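Local coordinates for protein N-methyltransferase (Streptoalloteichus sp. ATCC 53650, PDB 5BSZ) that probably transfers a methyl group from S-adenosylmethionine to the nitrogen of a kedarcidin-related deoxysugar, and binds S-adenosyl-L-homocysteine, at residues A[55-63]-A[81-89]. Residues are numbered along the deposited sequence; the frame is centred on the assembly and turned at random.
Sequences ACGTGEHLA and MRAAAERKL. With SAH (S-adenosyl-L-homocysteine), chain B; EDO (1,2-ethanediol), chain D.
With CG anti to the backbone N (chi1 163°) and one later bend at chi3, Lys88 lays its chain over the 56-59 turn, while Glu60, likewise anti at chi1 but folded at chi2, swings its carboxylate back to meet it. The lysine NZ thus has two acceptors: it donates to Thr58 O at 3.1 Å, from 56° above the carbonyl plane, and forms a salt bridge with Glu60 OE2, whose hydrogen bond is weak. The same carbonyl oxygen takes a CA-H...O contact from Ala85 CA at 3.3 Å, and Ala85 CB sits 3.6 Å from Gly57 O. Such closeness depends on Gly59, the N-cap residue of helix 60-65, because a side chain there would run into Ala85 and Leu89. Further along, Leu89 CD1 meets Leu62 CD1 at 3.8 Å, the two side chains crossing at about a right angle, and CD2 lies against Ala63.

The turn belongs to the glycine-rich loop 55-59 that follows strand 50-54, the first strand of a Rossmann-like methyltransferase fold, here packed against helix 79-88. The loop's other side serves S-adenosyl-L-homocysteine: Ala55 O accepts a hydrogen bond from the ligand N at 2.8 Å, and Glu76, itself a ligand-binding residue, accepts one from Gly57 N. His61 CE1 comes within 3.2 Å of the ligand O near the ring plane, with NE2 bonded to Glu33; an alanine here would probably leave Glu33 without that mate and open a gap beside the ligand carboxylate. Met81 brings CG to 3.8 Å from the ribose O3' and packs on Leu21 of helix 18-24.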
loop_
_atom_site.group_PDB
_atom_site.type_symbol
_atom_site.label_atom_id
_atom_site.label_comp_id
_atom_site.label_asym_id
_atom_site.label_seq_id
_atom_site.Cartn_x
_atom_site.Cartn_y
_atom_site.Cartn_z
ATOM N N ALA A 55 27.735 -11.983 -9.774
ATOM C CA ALA A 55 26.702 -11.104 -9.193
ATOM C C ALA A 55 27.220 -9.708 -8.988
ATOM O O ALA A 55 27.128 -9.166 -7.896
ATOM C CB ALA A 55 26.082 -11.685 -7.916
ATOM N N CYS A 56 27.701 -9.133 -10.092
ATOM C CA CYS A 56 28.456 -7.913 -10.086
ATOM C C CYS A 56 27.590 -6.629 -9.922
ATOM O O CYS A 56 28.126 -5.554 -9.772
ATOM C CB CYS A 56 29.321 -7.872 -11.338
ATOM S SG CYS A 56 28.367 -7.726 -12.880
ATOM N N GLY A 57 26.276 -6.714 -9.923
ATOM C CA GLY A 57 25.438 -5.490 -9.713
ATOM C C GLY A 57 25.730 -4.461 -10.804
ATOM O O GLY A 57 25.824 -4.818 -11.985
ATOM N N THR A 58 25.973 -3.229 -10.393
ATOM C CA THR A 58 26.189 -2.088 -11.305
ATOM C C THR A 58 27.554 -2.165 -11.990
ATOM O O THR A 58 27.843 -1.336 -12.832
ATOM C CB THR A 58 26.218 -0.738 -10.553
ATOM O OG1 THR A 58 27.295 -0.742 -9.604
ATOM C CG2 THR A 58 24.963 -0.512 -9.793
ATOM N N GLY A 59 28.414 -3.112 -11.609
ATOM C CA GLY A 59 29.742 -3.173 -12.205
ATOM C C GLY A 59 30.753 -2.206 -11.603
ATOM O O GLY A 59 31.867 -2.027 -12.117
ATOM N N GLU A 60 30.401 -1.609 -10.469
ATOM C CA GLU A 60 31.294 -0.649 -9.896
ATOM C C GLU A 60 32.602 -1.213 -9.353
ATOM O O GLU A 60 33.658 -0.569 -9.502
ATOM C CB GLU A 60 30.559 0.210 -8.876
ATOM C CG GLU A 60 31.467 1.282 -8.335
ATOM C CD GLU A 60 31.403 2.542 -9.180
ATOM O OE1 GLU A 60 31.982 3.549 -8.729
ATOM O OE2 GLU A 60 30.749 2.530 -10.246
ATOM N N HIS A 61 32.573 -2.387 -8.720
ATOM C CA HIS A 61 33.819 -2.993 -8.318
ATOM C C HIS A 61 34.673 -3.284 -9.580
ATOM O O HIS A 61 35.887 -3.099 -9.568
ATOM C CB HIS A 61 33.637 -4.306 -7.555
ATOM C CG HIS A 61 33.072 -4.147 -6.170
ATOM N ND1 HIS A 61 31.747 -4.383 -5.868
ATOM C CD2 HIS A 61 33.669 -3.812 -4.998
ATOM C CE1 HIS A 61 31.551 -4.161 -4.576
ATOM N NE2 HIS A 61 32.705 -3.855 -4.015
ATOM N N LEU A 62 34.055 -3.798 -10.633
ATOM C CA LEU A 62 34.811 -4.068 -11.869
ATOM C C LEU A 62 35.514 -2.809 -12.424
ATOM O O LEU A 62 36.635 -2.882 -12.953
ATOM C CB LEU A 62 33.877 -4.699 -12.935
ATOM C CG LEU A 62 33.583 -6.182 -12.819
ATOM C CD1 LEU A 62 32.474 -6.587 -13.799
ATOM C CD2 LEU A 62 34.883 -6.917 -13.056
ATOM N N ALA A 63 34.859 -1.662 -12.284
ATOM C CA ALA A 63 35.417 -0.394 -12.753
ATOM C C ALA A 63 36.696 -0.071 -12.004
ATOM O O ALA A 63 37.646 0.446 -12.599
ATOM C CB ALA A 63 34.391 0.735 -12.655
ATOM N N MET A 81 20.500 -4.718 -14.293
ATOM C CA MET A 81 21.862 -4.567 -13.792
ATOM C C MET A 81 22.899 -4.881 -14.861
ATOM O O MET A 81 23.918 -4.171 -14.926
ATOM C CB MET A 81 22.177 -5.428 -12.560
ATOM C CG MET A 81 21.363 -5.165 -11.319
ATOM S SD MET A 81 21.602 -3.510 -10.640
ATOM C CE MET A 81 20.784 -2.556 -11.893
ATOM N N ARG A 82 22.663 -5.961 -15.611
ATOM C CA ARG A 82 23.617 -6.431 -16.612
ATOM C C ARG A 82 23.820 -5.311 -17.626
ATOM O O ARG A 82 24.952 -5.029 -18.031
ATOM C CB ARG A 82 23.138 -7.703 -17.296
ATOM C CG ARG A 82 24.160 -8.352 -18.229
ATOM C CD ARG A 82 23.563 -8.863 -19.543
ATOM N NE ARG A 82 23.185 -7.780 -20.441
ATOM C CZ ARG A 82 24.040 -7.149 -21.240
ATOM N NH1 ARG A 82 23.606 -6.167 -22.014
ATOM N NH2 ARG A 82 25.332 -7.501 -21.263
ATOM N N ALA A 83 22.723 -4.673 -18.024
ATOM C CA ALA A 83 22.802 -3.629 -19.052
ATOM C C ALA A 83 23.495 -2.406 -18.488
ATOM O O ALA A 83 24.297 -1.817 -19.190
ATOM C CB ALA A 83 21.427 -3.267 -19.618
ATOM N N ALA A 84 23.207 -2.043 -17.237
ATOM C CA ALA A 84 23.855 -0.905 -16.581
ATOM C C ALA A 84 25.341 -1.149 -16.327
ATOM O O ALA A 84 26.180 -0.301 -16.561
ATOM C CB ALA A 84 23.167 -0.532 -15.269
ATOM N N ALA A 85 25.697 -2.339 -15.878
ATOM C CA ALA A 85 27.104 -2.647 -15.742
ATOM C C ALA A 85 27.832 -2.524 -17.091
ATOM O O ALA A 85 28.931 -1.959 -17.198
ATOM C CB ALA A 85 27.239 -4.046 -15.174
ATOM N N GLU A 86 27.227 -3.069 -18.141
ATOM C CA GLU A 86 27.918 -3.119 -19.413
ATOM C C GLU A 86 28.104 -1.735 -20.009
ATOM O O GLU A 86 29.126 -1.464 -20.598
ATOM C CB GLU A 86 27.211 -4.012 -20.422
ATOM C CG GLU A 86 28.190 -4.532 -21.466
ATOM C CD GLU A 86 27.605 -5.674 -22.267
ATOM O OE1 GLU A 86 26.701 -5.333 -23.065
ATOM O OE2 GLU A 86 28.024 -6.856 -22.053
ATOM N N ARG A 87 27.093 -0.895 -19.860
ATOM C CA ARG A 87 27.163 0.520 -20.153
ATOM C C ARG A 87 28.326 1.190 -19.452
ATOM O O ARG A 87 28.976 2.035 -20.058
ATOM C CB ARG A 87 25.862 1.182 -19.688
ATOM C CG ARG A 87 25.357 2.324 -20.551
ATOM C CD ARG A 87 23.997 2.819 -20.063
ATOM N NE ARG A 87 22.974 1.776 -20.130
ATOM C CZ ARG A 87 22.185 1.389 -19.125
ATOM N NH1 ARG A 87 22.237 1.955 -17.921
ATOM N NH2 ARG A 87 21.311 0.421 -19.341
ATOM N N LYS A 88 28.592 0.856 -18.186
ATOM C CA LYS A 88 29.589 1.601 -17.413
ATOM C C LYS A 88 31.022 1.190 -17.722
ATOM O O LYS A 88 31.927 1.955 -17.516
ATOM C CB LYS A 88 29.316 1.480 -15.920
ATOM C CG LYS A 88 30.472 1.862 -15.010
ATOM C CD LYS A 88 30.188 1.316 -13.617
ATOM C CE LYS A 88 29.246 2.262 -12.904
ATOM N NZ LYS A 88 28.390 1.541 -11.933
ATOM N N LEU A 89 31.224 -0.027 -18.209
ATOM C CA LEU A 89 32.537 -0.604 -18.406
ATOM C C LEU A 89 32.893 -0.443 -19.891
ATOM O O LEU A 89 32.031 -0.123 -20.698
ATOM C CB LEU A 89 32.505 -2.081 -18.005
ATOM C CG LEU A 89 32.176 -2.276 -16.513
ATOM C CD1 LEU A 89 31.884 -3.752 -16.209
ATOM C CD2 LEU A 89 33.360 -1.760 -15.707
HETATM N N SAH B . 28.456 -7.805 -5.828
HETATM C CA SAH B . 27.606 -6.570 -6.015
HETATM C CB SAH B . 26.085 -6.837 -6.019
HETATM C CG SAH B . 25.213 -6.508 -4.831
HETATM S SD SAH B . 23.483 -6.814 -4.947
HETATM C C SAH B . 28.134 -5.584 -5.016
HETATM O O SAH B . 28.932 -5.860 -4.130
HETATM O OXT SAH B . 27.883 -4.428 -5.173
HETATM C "C5'" SAH B . 23.309 -8.552 -5.252
HETATM C "C4'" SAH B . 23.259 -8.807 -6.771
HETATM O "O4'" SAH B . 23.186 -10.219 -7.043
HETATM C "C3'" SAH B . 22.014 -8.229 -7.435
HETATM O "O3'" SAH B . 22.454 -7.348 -8.466
HETATM C "C2'" SAH B . 21.244 -9.380 -8.064
HETATM O "O2'" SAH B . 20.676 -9.039 -9.353
HETATM C "C1'" SAH B . 22.308 -10.445 -8.135
HETATM N N9 SAH B . 21.812 -11.834 -8.086
HETATM C C8 SAH B . 20.824 -12.340 -7.289
HETATM N N7 SAH B . 20.637 -13.654 -7.551
HETATM C C5 SAH B . 21.496 -13.969 -8.555
HETATM C C6 SAH B . 21.792 -15.185 -9.309
HETATM N N6 SAH B . 21.083 -16.277 -8.969
HETATM N N1 SAH B . 22.769 -15.115 -10.241
HETATM C C2 SAH B . 23.413 -13.983 -10.544
HETATM N N3 SAH B . 23.209 -12.821 -9.899
HETATM C C4 SAH B . 22.281 -12.770 -8.913
HETATM C C1 EDO D . 30.020 0.931 -22.272
HETATM O O1 EDO D . 30.837 2.106 -22.154
HETATM C C2 EDO D . 30.671 -0.060 -23.225
HETATM O O2 EDO D . 30.672 -1.362 -22.627
#